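PDB 5FYP: phosphoinositol-specific phospholipase C from Pseudomonas sp., which hydrolyses phosphoinositides in a calcium-dependent manner, as a phospholipase C probably separating the diacylglycerol from the phosphorylated inositol headgroup. Local coordinates for residues A[111-116]-A[178-183]; A[146-151]-A[206-211]; A[216-221]-A[246-251]; A[236-241]-A[256-261]. All coordinates share one frame; numbering follows the deposited sequence. Where two conformers were deposited one is given.

Contact 1 of 4, residues A[111-116]-A[178-183]; sequences HFPITL and NDLQGK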
loop_
_atom_site.group_PDB
_atom_site.type_symbol
_atom_site.label_atom_id
_atom_site.label_comp_id
_atom_site.label_asym_id
_atom_site.label_seq_id
_atom_site.Cartn_x
_atom_site.Cartn_y
_atom_site.Cartn_z
ATOM N N HIS A 111 -5.805 -13.672 -9.649
ATOM C CA HIS A 111 -4.873 -13.539 -8.557
ATOM C C HIS A 111 -5.484 -12.906 -7.311
ATOM O O HIS A 111 -6.392 -12.066 -7.379
ATOM C CB HIS A 111 -3.606 -12.775 -8.980
ATOM C CG HIS A 111 -3.816 -11.342 -9.402
ATOM N ND1 HIS A 111 -3.986 -10.311 -8.517
ATOM C CD2 HIS A 111 -3.830 -10.782 -10.633
ATOM C CE1 HIS A 111 -4.111 -9.178 -9.186
ATOM N NE2 HIS A 111 -4.001 -9.432 -10.469
ATOM N N PHE A 112 -4.964 -13.317 -6.169
ATOM C CA PHE A 112 -5.230 -12.653 -4.913
ATOM C C PHE A 112 -4.890 -11.172 -5.072
ATOM O O PHE A 112 -3.925 -10.830 -5.767
ATOM C CB PHE A 112 -4.360 -13.319 -3.836
ATOM C CG PHE A 112 -4.600 -12.818 -2.459
ATOM C CD1 PHE A 112 -3.977 -11.663 -2.013
ATOM C CD2 PHE A 112 -5.454 -13.479 -1.597
ATOM C CE1 PHE A 112 -4.240 -11.160 -0.755
ATOM C CE2 PHE A 112 -5.686 -13.005 -0.331
ATOM C CZ PHE A 112 -5.086 -11.840 0.089
ATOM N N PRO A 113 -5.671 -10.256 -4.482
ATOM C CA PRO A 113 -5.415 -8.841 -4.709
ATOM C C PRO A 113 -3.995 -8.435 -4.338
ATOM O O PRO A 113 -3.479 -8.852 -3.291
ATOM C CB PRO A 113 -6.446 -8.147 -3.823
ATOM C CG PRO A 113 -6.834 -9.188 -2.808
ATOM C CD PRO A 113 -6.821 -10.468 -3.602
ATOM N N ILE A 114 -3.397 -7.609 -5.194
ATOM C CA ILE A 114 -2.040 -7.098 -4.961
ATOM C C ILE A 114 -2.129 -5.730 -4.300
ATOM O O ILE A 114 -2.876 -4.889 -4.773
ATOM C CB ILE A 114 -1.274 -6.981 -6.269
ATOM C CG1 ILE A 114 -1.079 -8.350 -6.907
ATOM C CG2 ILE A 114 0.060 -6.264 -6.075
ATOM C CD1 ILE A 114 -0.689 -8.289 -8.374
ATOM N N THR A 115 -1.365 -5.546 -3.242
ATOM C CA THR A 115 -1.281 -4.260 -2.569
ATOM C C THR A 115 0.117 -3.693 -2.811
ATOM O O THR A 115 1.120 -4.361 -2.555
ATOM C CB THR A 115 -1.575 -4.382 -1.071
ATOM O OG1 THR A 115 -2.888 -4.909 -0.894
ATOM C CG2 THR A 115 -1.529 -3.042 -0.368
ATOM N N LEU A 116 0.177 -2.466 -3.312
ATOM C CA LEU A 116 1.445 -1.767 -3.585
ATOM C C LEU A 116 1.564 -0.565 -2.674
ATOM O O LEU A 116 0.771 0.372 -2.756
ATOM C CB LEU A 116 1.541 -1.287 -5.012
ATOM C CG LEU A 116 1.449 -2.245 -6.124
ATOM C CD1 LEU A 116 1.714 -1.537 -7.456
ATOM C CD2 LEU A 116 2.432 -3.391 -5.950
ATOM N N ASN A 178 -11.749 -13.201 -2.606
ATOM C CA ASN A 178 -12.447 -13.664 -3.816
ATOM C C ASN A 178 -13.095 -12.496 -4.571
ATOM O O ASN A 178 -12.983 -12.386 -5.788
ATOM C CB ASN A 178 -13.515 -14.699 -3.451
ATOM C CG ASN A 178 -14.213 -15.242 -4.660
ATOM O OD1 ASN A 178 -13.560 -15.795 -5.508
ATOM N ND2 ASN A 178 -15.507 -15.035 -4.763
ATOM N N ASP A 179 -13.784 -11.613 -3.841
ATOM C CA ASP A 179 -14.398 -10.445 -4.452
ATOM C C ASP A 179 -13.340 -9.565 -5.151
ATOM O O ASP A 179 -13.640 -8.898 -6.145
ATOM C CB ASP A 179 -15.080 -9.547 -3.416
ATOM C CG ASP A 179 -16.295 -10.147 -2.755
ATOM O OD1 ASP A 179 -16.983 -10.991 -3.359
ATOM O OD2 ASP A 179 -16.568 -9.707 -1.594
ATOM N N LEU A 180 -12.137 -9.548 -4.582
ATOM C CA LEU A 180 -11.034 -8.712 -5.054
ATOM C C LEU A 180 -10.054 -9.442 -5.974
ATOM O O LEU A 180 -8.944 -8.975 -6.209
ATOM C CB LEU A 180 -10.296 -8.108 -3.863
ATOM C CG LEU A 180 -11.101 -7.166 -2.974
ATOM C CD1 LEU A 180 -10.318 -6.868 -1.719
ATOM C CD2 LEU A 180 -11.472 -5.915 -3.710
ATOM N N GLN A 181 -10.475 -10.568 -6.547
ATOM C CA GLN A 181 -9.605 -11.262 -7.487
ATOM C C GLN A 181 -9.211 -10.345 -8.618
ATOM O O GLN A 181 -10.047 -9.613 -9.167
ATOM C CB GLN A 181 -10.343 -12.417 -8.159
ATOM C CG GLN A 181 -10.369 -13.713 -7.451
ATOM C CD GLN A 181 -11.156 -14.739 -8.252
ATOM O OE1 GLN A 181 -10.914 -14.942 -9.456
ATOM N NE2 GLN A 181 -12.084 -15.345 -7.611
ATOM N N GLY A 182 -7.938 -10.402 -8.982
ATOM C CA GLY A 182 -7.439 -9.592 -10.077
ATOM C C GLY A 182 -7.286 -8.110 -9.800
ATOM O O GLY A 182 -6.943 -7.361 -10.708
ATOM N N LYS A 183 -7.509 -7.694 -8.555
ATOM C CA LYS A 183 -7.448 -6.283 -8.229
ATOM C C LYS A 183 -6.058 -5.867 -7.739
ATOM O O LYS A 183 -5.262 -6.674 -7.247
ATOM C CB LYS A 183 -8.516 -5.909 -7.202
ATOM C CG LYS A 183 -9.960 -6.237 -7.594
ATOM C CD LYS A 183 -10.448 -5.658 -8.903
ATOM C CE LYS A 183 -10.538 -4.163 -8.884
ATOM N NZ LYS A 183 -10.799 -3.713 -10.289
#

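Contact 2 of 4, residues A[146-151]-A[206-211]; sequences GKLFTP and KAKVFI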
loop_
_atom_site.group_PDB
_atom_site.type_symbol
_atom_site.label_atom_id
_atom_site.label_comp_id
_atom_site.label_asym_id
_atom_site.label_seq_id
_atom_site.Cartn_x
_atom_site.Cartn_y
_atom_site.Cartn_z
ATOM N N GLY A 146 -8.653 -0.548 -15.211
ATOM C CA GLY A 146 -9.699 -1.075 -14.384
ATOM C C GLY A 146 -9.272 -2.034 -13.313
ATOM O O GLY A 146 -10.122 -2.528 -12.590
ATOM N N LYS A 147 -7.961 -2.302 -13.173
ATOM C CA LYS A 147 -7.509 -3.214 -12.121
ATOM C C LYS A 147 -7.637 -2.625 -10.726
ATOM O O LYS A 147 -7.636 -3.359 -9.757
ATOM C CB LYS A 147 -6.060 -3.641 -12.339
ATOM C CG LYS A 147 -5.839 -4.502 -13.559
ATOM C CD LYS A 147 -4.350 -4.832 -13.718
ATOM C CE LYS A 147 -4.029 -5.599 -15.001
ATOM N NZ LYS A 147 -4.629 -6.961 -15.003
ATOM N N LEU A 148 -7.692 -1.304 -10.620
ATOM C CA LEU A 148 -7.655 -0.678 -9.287
ATOM C C LEU A 148 -8.929 -0.897 -8.489
ATOM O O LEU A 148 -10.048 -0.919 -9.035
ATOM C CB LEU A 148 -7.389 0.815 -9.396
ATOM C CG LEU A 148 -6.046 1.189 -10.031
ATOM C CD1 LEU A 148 -5.890 2.687 -9.991
ATOM C CD2 LEU A 148 -4.891 0.525 -9.347
ATOM N N PHE A 149 -8.734 -1.061 -7.194
ATOM C CA PHE A 149 -9.771 -0.961 -6.173
ATOM C C PHE A 149 -9.372 0.246 -5.312
ATOM O O PHE A 149 -8.269 0.273 -4.799
ATOM C CB PHE A 149 -9.828 -2.240 -5.344
ATOM C CG PHE A 149 -10.839 -2.216 -4.236
ATOM C CD1 PHE A 149 -12.164 -2.468 -4.482
ATOM C CD2 PHE A 149 -10.454 -1.971 -2.925
ATOM C CE1 PHE A 149 -13.112 -2.467 -3.466
ATOM C CE2 PHE A 149 -11.393 -1.964 -1.907
ATOM C CZ PHE A 149 -12.720 -2.202 -2.175
ATOM N N THR A 150 -10.264 1.225 -5.217
ATOM C CA THR A 150 -9.949 2.529 -4.650
ATOM C C THR A 150 -10.786 2.828 -3.406
ATOM O O THR A 150 -11.744 2.115 -3.100
ATOM C CB THR A 150 -10.224 3.617 -5.673
ATOM O OG1 THR A 150 -11.654 3.708 -5.836
ATOM C CG2 THR A 150 -9.541 3.334 -7.016
ATOM N N PRO A 151 -10.467 3.924 -2.713
ATOM C CA PRO A 151 -11.275 4.291 -1.537
ATOM C C PRO A 151 -12.769 4.431 -1.814
ATOM O O PRO A 151 -13.588 3.950 -1.039
ATOM C CB PRO A 151 -10.618 5.577 -1.072
ATOM C CG PRO A 151 -9.167 5.441 -1.453
ATOM C CD PRO A 151 -9.226 4.722 -2.781
ATOM N N LYS A 206 -12.402 11.069 -5.662
ATOM C CA LYS A 206 -11.824 10.579 -6.912
ATOM C C LYS A 206 -10.498 9.866 -6.727
ATOM O O LYS A 206 -9.987 9.305 -7.688
ATOM C CB LYS A 206 -11.653 11.735 -7.892
ATOM C CG LYS A 206 -12.977 12.417 -8.226
ATOM N N ALA A 207 -9.916 9.929 -5.543
ATOM C CA ALA A 207 -8.590 9.380 -5.304
ATOM C C ALA A 207 -8.450 7.965 -5.825
ATOM O O ALA A 207 -9.274 7.100 -5.520
ATOM C CB ALA A 207 -8.294 9.378 -3.814
ATOM N N LYS A 208 -7.347 7.702 -6.508
ATOM C CA LYS A 208 -6.992 6.339 -6.916
ATOM C C LYS A 208 -6.229 5.556 -5.882
ATOM O O LYS A 208 -6.110 4.347 -6.005
ATOM C CB LYS A 208 -6.206 6.357 -8.232
ATOM C CG LYS A 208 -6.973 6.974 -9.409
ATOM C CD LYS A 208 -8.258 6.227 -9.735
ATOM C CE LYS A 208 -8.928 6.737 -11.006
ATOM N NZ LYS A 208 -10.256 6.160 -11.182
ATOM N N VAL A 209 -5.752 6.246 -4.847
ATOM C CA VAL A 209 -4.816 5.674 -3.880
ATOM C C VAL A 209 -5.371 5.864 -2.481
ATOM O O VAL A 209 -5.911 6.918 -2.141
ATOM C CB VAL A 209 -3.430 6.358 -4.053
ATOM C CG1 VAL A 209 -2.378 5.759 -3.136
ATOM C CG2 VAL A 209 -2.966 6.316 -5.492
ATOM N N PHE A 210 -5.209 4.821 -1.665
ATOM C CA PHE A 210 -5.524 4.867 -0.224
ATOM C C PHE A 210 -4.418 5.607 0.531
ATOM O O PHE A 210 -3.254 5.230 0.439
ATOM C CB PHE A 210 -5.581 3.447 0.355
ATOM C CG PHE A 210 -6.778 2.655 -0.072
ATOM C CD1 PHE A 210 -6.790 1.929 -1.260
ATOM C CD2 PHE A 210 -7.910 2.609 0.723
ATOM C CE1 PHE A 210 -7.886 1.187 -1.619
ATOM C CE2 PHE A 210 -9.025 1.899 0.343
ATOM C CZ PHE A 210 -9.014 1.189 -0.837
ATOM N N ILE A 211 -4.760 6.568 1.388
ATOM C CA ILE A 211 -3.762 7.165 2.254
ATOM C C ILE A 211 -3.602 6.350 3.541
ATOM O O ILE A 211 -4.575 5.841 4.087
ATOM C CB ILE A 211 -4.052 8.639 2.563
ATOM C CG1 ILE A 211 -5.389 8.878 3.267
ATOM C CG2 ILE A 211 -3.952 9.475 1.288
ATOM C CD1 ILE A 211 -5.508 10.260 3.875
HETATM O O HOH W 1 -5.928 1.716 -5.203
#

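Contact 3 of 4, residues A[216-221]-A[246-251]; sequences NGQNDI and KSWAKQ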
loop_
_atom_site.group_PDB
_atom_site.type_symbol
_atom_site.label_atom_id
_atom_site.label_comp_id
_atom_site.label_asym_id
_atom_site.label_seq_id
_atom_site.Cartn_x
_atom_site.Cartn_y
_atom_site.Cartn_z
ATOM N N ASN A 216 0.636 6.816 15.700
ATOM C CA ASN A 216 1.189 6.656 17.043
ATOM C C ASN A 216 0.226 7.050 18.152
ATOM O O ASN A 216 0.624 7.176 19.299
ATOM C CB ASN A 216 2.562 7.300 17.216
ATOM C CG ASN A 216 2.541 8.784 17.110
ATOM O OD1 ASN A 216 1.524 9.423 17.224
ATOM N ND2 ASN A 216 3.704 9.336 16.827
ATOM N N GLY A 217 -1.057 7.188 17.823
ATOM C CA GLY A 217 -2.086 7.494 18.809
ATOM C C GLY A 217 -3.434 7.210 18.233
ATOM O O GLY A 217 -3.588 7.032 17.003
ATOM N N GLN A 218 -4.436 7.141 19.099
ATOM C CA GLN A 218 -5.782 6.788 18.657
ATOM C C GLN A 218 -6.310 7.783 17.613
ATOM O O GLN A 218 -7.048 7.378 16.731
ATOM C CB GLN A 218 -6.717 6.702 19.852
ATOM C CG GLN A 218 -8.113 6.245 19.499
ATOM C CD GLN A 218 -8.191 4.785 19.100
ATOM O OE1 GLN A 218 -7.602 3.918 19.748
ATOM N NE2 GLN A 218 -8.947 4.484 18.050
ATOM N N ASN A 219 -5.980 9.057 17.779
ATOM C CA ASN A 219 -6.453 10.066 16.818
ATOM C C ASN A 219 -6.037 9.747 15.393
ATOM O O ASN A 219 -6.730 10.126 14.456
ATOM C CB ASN A 219 -6.002 11.462 17.182
ATOM C CG ASN A 219 -4.506 11.598 17.132
ATOM O OD1 ASN A 219 -3.820 10.864 17.838
ATOM N ND2 ASN A 219 -4.001 12.516 16.319
ATOM N N ASP A 220 -4.887 9.070 15.221
ATOM C CA ASP A 220 -4.394 8.744 13.894
ATOM C C ASP A 220 -5.222 7.650 13.234
ATOM O O ASP A 220 -5.163 7.489 12.024
ATOM C CB ASP A 220 -2.922 8.349 13.963
ATOM C CG ASP A 220 -2.029 9.441 14.513
ATOM O OD1 ASP A 220 -2.298 10.640 14.236
ATOM O OD2 ASP A 220 -1.010 9.107 15.193
ATOM N N ILE A 221 -5.971 6.908 14.048
ATOM C CA ILE A 221 -6.922 5.898 13.573
ATOM C C ILE A 221 -8.301 6.527 13.361
ATOM O O ILE A 221 -8.876 6.377 12.280
ATOM C CB ILE A 221 -7.037 4.728 14.556
ATOM C CG1 ILE A 221 -5.680 4.109 14.907
ATOM C CG2 ILE A 221 -8.041 3.700 14.056
ATOM C CD1 ILE A 221 -5.169 2.903 14.249
ATOM N N LYS A 246 3.633 -0.630 16.847
ATOM C CA LYS A 246 2.821 -1.744 16.323
ATOM C C LYS A 246 1.649 -2.118 17.177
ATOM O O LYS A 246 0.717 -2.764 16.710
ATOM C CB LYS A 246 3.676 -2.962 16.082
ATOM C CG LYS A 246 4.197 -3.639 17.339
ATOM C CD LYS A 246 4.928 -4.922 16.960
ATOM C CE LYS A 246 5.421 -5.689 18.156
ATOM N NZ LYS A 246 5.983 -6.995 17.715
ATOM N N SER A 247 1.663 -1.724 18.454
ATOM C CA SER A 247 0.495 -1.974 19.320
ATOM C C SER A 247 -0.781 -1.371 18.731
ATOM O O SER A 247 -1.875 -1.861 19.010
ATOM C CB SER A 247 0.739 -1.431 20.735
ATOM O OG SER A 247 0.985 -0.052 20.754
ATOM N N TRP A 248 -0.661 -0.298 17.939
ATOM C CA TRP A 248 -1.820 0.343 17.316
ATOM C C TRP A 248 -2.479 -0.508 16.239
ATOM O O TRP A 248 -3.615 -0.221 15.865
ATOM C CB TRP A 248 -1.464 1.742 16.767
ATOM C CG TRP A 248 -1.161 2.649 17.878
ATOM C CD1 TRP A 248 0.033 3.047 18.332
ATOM C CD2 TRP A 248 -2.132 3.172 18.798
ATOM N NE1 TRP A 248 -0.116 3.803 19.478
ATOM C CE2 TRP A 248 -1.450 3.895 19.768
ATOM C CE3 TRP A 248 -3.518 3.106 18.876
ATOM C CZ2 TRP A 248 -2.112 4.511 20.857
ATOM C CZ3 TRP A 248 -4.184 3.689 19.933
ATOM C CH2 TRP A 248 -3.478 4.393 20.901
ATOM N N ALA A 249 -1.832 -1.599 15.797
ATOM C CA ALA A 249 -2.437 -2.445 14.787
ATOM C C ALA A 249 -3.739 -3.059 15.316
ATOM O O ALA A 249 -4.662 -3.281 14.546
ATOM C CB ALA A 249 -1.498 -3.516 14.302
ATOM N N LYS A 250 -3.813 -3.349 16.610
ATOM C CA LYS A 250 -5.051 -3.898 17.179
ATOM C C LYS A 250 -6.221 -2.939 17.006
ATOM O O LYS A 250 -7.350 -3.358 16.788
ATOM C CB LYS A 250 -4.877 -4.299 18.654
ATOM C CG LYS A 250 -4.063 -5.571 18.867
ATOM C CD LYS A 250 -3.920 -6.018 20.304
ATOM C CE LYS A 250 -3.308 -7.407 20.367
ATOM N NZ LYS A 250 -4.182 -8.517 19.875
ATOM N N GLN A 251 -5.950 -1.642 17.111
ATOM C CA GLN A 251 -6.987 -0.615 16.888
ATOM C C GLN A 251 -7.262 -0.410 15.408
ATOM O O GLN A 251 -8.432 -0.186 15.051
ATOM C CB GLN A 251 -6.663 0.640 17.632
ATOM C CG GLN A 251 -7.066 0.555 19.091
ATOM C CD GLN A 251 -8.597 0.562 19.209
ATOM O OE1 GLN A 251 -9.274 1.431 18.602
ATOM N NE2 GLN A 251 -9.141 -0.555 19.661
#

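Contact 4 of 4, residues A[236-241]-A[256-261]; sequences VAMNNM and SHIGRV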
loop_
_atom_site.group_PDB
_atom_site.type_symbol
_atom_site.label_atom_id
_atom_site.label_comp_id
_atom_site.label_asym_id
_atom_site.label_seq_id
_atom_site.Cartn_x
_atom_site.Cartn_y
_atom_site.Cartn_z
ATOM N N VAL A 236 -9.320 8.054 5.833
ATOM C CA VAL A 236 -8.330 7.068 6.268
ATOM C C VAL A 236 -8.952 5.687 6.491
ATOM O O VAL A 236 -9.764 5.504 7.394
ATOM C CB VAL A 236 -7.633 7.576 7.547
ATOM C CG1 VAL A 236 -6.772 6.523 8.193
ATOM C CG2 VAL A 236 -6.810 8.824 7.231
ATOM N N ALA A 237 -8.458 4.733 5.703
ATOM C CA ALA A 237 -8.891 3.346 5.760
ATOM C C ALA A 237 -7.725 2.387 5.984
ATOM O O ALA A 237 -7.884 1.164 5.940
ATOM C CB ALA A 237 -9.617 2.963 4.478
ATOM N N MET A 238 -6.536 2.956 6.243
ATOM C CA MET A 238 -5.290 2.224 6.387
ATOM C C MET A 238 -4.400 2.999 7.344
ATOM O O MET A 238 -4.519 4.224 7.435
ATOM C CB MET A 238 -4.566 2.072 5.052
ATOM C CG MET A 238 -5.349 1.254 4.041
ATOM S SD MET A 238 -4.199 0.620 2.798
ATOM C CE MET A 238 -5.281 -0.358 1.755
ATOM N N ASN A 239 -3.528 2.284 8.050
ATOM C CA ASN A 239 -2.622 2.917 9.011
ATOM C C ASN A 239 -1.246 2.277 8.913
ATOM O O ASN A 239 -1.116 1.075 8.748
ATOM C CB ASN A 239 -3.167 2.809 10.432
ATOM C CG ASN A 239 -4.393 3.685 10.625
ATOM O OD1 ASN A 239 -5.546 3.238 10.440
ATOM N ND2 ASN A 239 -4.159 4.937 10.964
ATOM N N ASN A 240 -0.210 3.122 9.049
ATOM C CA ASN A 240 1.182 2.711 8.878
ATOM C C ASN A 240 1.914 2.916 10.211
ATOM O O ASN A 240 1.932 4.007 10.771
ATOM C CB ASN A 240 1.910 3.432 7.723
ATOM C CG ASN A 240 3.043 2.588 7.056
ATOM O OD1 ASN A 240 2.921 1.423 6.583
ATOM N ND2 ASN A 240 4.161 3.253 6.940
ATOM N N MET A 241 2.541 1.838 10.672
ATOM C CA MET A 241 3.204 1.807 11.972
ATOM C C MET A 241 4.611 1.278 11.861
ATOM O O MET A 241 4.848 0.232 11.276
ATOM C CB MET A 241 2.432 0.930 12.946
ATOM C CG MET A 241 1.207 1.693 13.426
ATOM S SD MET A 241 -0.338 1.482 12.578
ATOM C CE MET A 241 -0.436 -0.363 12.344
ATOM N N SER A 256 -11.385 -1.827 11.233
ATOM C CA SER A 256 -11.369 -2.327 9.836
ATOM C C SER A 256 -10.534 -1.429 8.941
ATOM O O SER A 256 -10.852 -1.221 7.771
ATOM C CB SER A 256 -12.755 -2.552 9.274
ATOM O OG SER A 256 -13.394 -3.548 10.068
ATOM N N HIS A 257 -9.421 -0.908 9.500
ATOM C CA HIS A 257 -8.401 -0.265 8.665
ATOM C C HIS A 257 -7.274 -1.257 8.423
ATOM O O HIS A 257 -6.897 -2.003 9.317
ATOM C CB HIS A 257 -7.791 0.953 9.368
ATOM C CG HIS A 257 -8.743 2.087 9.618
ATOM N ND1 HIS A 257 -8.279 3.279 10.099
ATOM C CD2 HIS A 257 -10.070 2.228 9.500
ATOM C CE1 HIS A 257 -9.292 4.108 10.272
ATOM N NE2 HIS A 257 -10.394 3.490 9.937
ATOM N N ILE A 258 -6.673 -1.234 7.232
ATOM C CA ILE A 258 -5.571 -2.149 6.938
ATOM C C ILE A 258 -4.300 -1.613 7.563
ATOM O O ILE A 258 -3.770 -0.552 7.147
ATOM C CB ILE A 258 -5.392 -2.376 5.438
ATOM C CG1 ILE A 258 -6.691 -2.797 4.767
ATOM C CG2 ILE A 258 -4.283 -3.381 5.180
ATOM C CD1 ILE A 258 -7.347 -4.025 5.342
ATOM N N GLY A 259 -3.783 -2.329 8.562
ATOM C CA GLY A 259 -2.560 -1.935 9.266
ATOM C C GLY A 259 -1.343 -2.572 8.677
ATOM O O GLY A 259 -1.336 -3.779 8.427
ATOM N N ARG A 260 -0.291 -1.768 8.523
ATOM C CA ARG A 260 1.024 -2.253 8.085
ATOM C C ARG A 260 2.040 -1.904 9.157
ATOM O O ARG A 260 2.048 -0.780 9.670
ATOM C CB ARG A 260 1.430 -1.634 6.764
ATOM C CG ARG A 260 2.770 -2.124 6.235
ATOM C CD ARG A 260 2.912 -1.832 4.741
ATOM N NE ARG A 260 4.191 -2.226 4.153
ATOM C CZ ARG A 260 5.284 -1.520 4.255
ATOM N NH1 ARG A 260 5.316 -0.426 5.005
ATOM N NH2 ARG A 260 6.380 -1.941 3.621
ATOM N N VAL A 261 2.886 -2.887 9.487
ATOM C CA VAL A 261 3.989 -2.695 10.438
ATOM C C VAL A 261 5.300 -2.988 9.745
ATOM O O VAL A 261 5.476 -4.090 9.190
ATOM C CB VAL A 261 3.853 -3.570 11.686
ATOM C CG1 VAL A 261 5.101 -3.490 12.554
ATOM C CG2 VAL A 261 2.625 -3.150 12.468
#

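Contact 1 of 4, residues A[111-116]-A[178-183]
Two backbone hydrogen bonds tie H111 and I114 to the turn at G182 and K183: G182 N reaches H111 O at 2.8 Å and almost straight (170°), and I114 N reaches K183 O at 2.9 Å. They lie at the N-terminal entry to two adjacent parallel strands, 114-120 and 184-189, in a fold of the TIM-barrel kind expected for this family. A type I turn from N178 to Q181 runs into a type II turn from L180 to K183, whose third position is G182; its positive phi favours a residue without a side chain. The bare CA of G182 then lies over the face of the H111 imidazole in a CH-pi contact, 3.6 Å from the ring centroid. H111 CG sits between the backbone N and the carbonyl carbon (chi1 63°), and from there the ring comes near G182, although the bond to CB leads away from it. Its two nitrogens fix the rotation: ND1 donates to F112 O at 2.8 Å, nearly in the ring plane, while NE2 is hydrogen-bonded to S105 OG of helix 94-107. P113 and L180 make the apolar contact, crossing at about a right angle with P113 CG 3.8 Å from L180 CB. Proline suits the place, since its nitrogen has no hydrogen to satisfy and its CB and CG meet L180 CB. K183 O serves more than its bond to I114: P113 CA approaches it at 3.3 Å as a CA-H...O contact, and H111 CE1 meets it near the imidazole plane at 3.4 Å.

Contact 2 of 4, residues A[146-151]-A[206-211]
P151 lies against the F210 ring, its CG over one face in a CH-pi contact, 3.9 Å from the centroid and displaced toward the rim. Proline suits this face because its ring presents C-H groups to the pi cloud. F149 supplies two further touches: its carbonyl O meets F210 CE1 at 3.3 Å, near the plane of the ring, where the aromatic C-H is weakly positive, and its own ring comes within 4.1 Å, CD2 to F210 CZ. F210 CG stands anti to its carbonyl carbon (chi1 -72°), beside the backbone N, and the ring beyond it ends against 149-151. Next to it, T150 CG2 rests 3.7 Å from K208 O, and L148 CD1 touches K208 CB at about a right angle between the side chains.

Further out, T150 is the N-cap of helix 151-158. Its hydroxyl caps a backbone N of the first turn, and D153 OD2 accepts from T150 N, an arrangement consistent with a capping box. P151 is well placed in that first turn, where no amide hydrogen is needed. In segment 206-211, K208 N is bonded to D137 OD2 of helix 133-144. Backbone bonds tie F149 to V184 and F210 to L186 and L188, so both segments border strand 184-189.

No direct hydrogen bond crosses between the segments. A water donates to F149 O at 2.8 Å and to K208 O at the same distance; two carbonyls cannot bond each other, and this shared donor gives both a partner in a contact made otherwise of carbon-carbon and carbon-carbonyl touches.

Contact 3 of 4, residues A[216-221]-A[246-251]
W248 lies flat against the backbone of G217 and Q218, where the start of helix 249-254 meets the start of helix 219-222 at the surface; helix 249-254 is the connecting helix of a beta-alpha-beta unit.

The aromatic contact comes first. G217 CA sits over the six-membered ring as a CH-pi donor, 3.9 Å from its centroid, and Q218 N lies over the same ring, 3.4 Å from CH2. Glycine suits the place, since a CB would be crowded by N219 OD1. In W248 the bond to CB points toward 216-221, and CG, anti to the carbonyl carbon (chi1 -67°), leads on to the indole that lies on G217. An alanine in place of W248 would probably leave the backbone of G217 and Q218 without its flat cover and open a gap between the two helix starts.

The polar contact is between the two glutamines, one of which also borders the indole. Q218 OE1 lies in the plane of the ring at its edge, 3.4 Å from CZ3. From the same amide, NE2 donates to Q251 OE1 at 3.1 Å, bent to 142°, with the two amide planes 62° apart; NE2 is also bonded to S222 OG. Both glutamine chains are bent at chi2, which brings the amides together.

I221 packs its methyl groups on the backbone of the other segment: CD1 lies 3.8 Å from W248 O, and CG2 is near Q251 O. CD1 also lies near the CB of Q251.

Within 216-221, N216 N binds D220 OD2 at 2.9 Å, nearly straight and on the carboxylate's anti lone pair.

Contact 4 of 4, residues A[236-241]-A[256-261]
The H257 imidazole carries V236 O and A237 CA over one face, with V236 O 3.1 Å above the ring plane. At its edge ND1 donates to N239 OD1 at 2.8 Å; amide and ring are nearly coplanar, and the bond lies in both planes. NE2 is hydrogen-bonded to Q166 O, so a flat ring with two nitrogens, each with an acceptor near it, suits the place. A phenylalanine in place of H257 would probably leave N239 OD1 and Q166 O without these partners and the N239 amide less firmly held. The R260 guanidinium has N240 OD1 at its edge, though that bond from NH1 is weak (3.4 Å) and N240 has a second conformer. The firmer partner of R260 is E48: NH2 makes a salt bridge with the carboxylate of this calcium ligand, which makes R260 a second-shell residue of the metal site.

The two strands run parallel, 14° apart, in register M238-I258 to M241-V261. I258 N donates to A237 O, N239 N to I258 O, R260 N to N239 O and M241 N to R260 O. On the face with N240 and R260, the unbranched methionine chain of M238 lies alongside I258, M238 CG 3.9 Å from I258 CB.

The pair forms the two strands of a beta-alpha-beta crossover through helix 249-254. Strand 258-262 continues the sheet to strand 279-282, while M238 packs on F210 of strand 210-211 and V187 of strand 184-189.

Along the chain, contacts 1 and 2 interlock: 111-116, 146-151, 178-183 and 206-211 alternate, and both reach the sheet holding strands 114-120, 184-189 and 210-211, with centres about 13 Å apart. K183 and L180 touch 146-149. Contacts 3 and 4 alternate likewise, about 9 Å between centres, sharing the unit of strand 238-242, helix 249-254 and strand 258-262. The two pairs meet where F210 and I211 of contact 2 pack on V236, A237 and M238 of contact 4. Contacts 1 and 3 lie farthest apart, centres about 26 Å. The R260 side chain of contact 4 lies about 6 Å from calcium and V209 of contact 2 about 14 Å; strand 114-120, which contact 1 enters, carries the ligand D119.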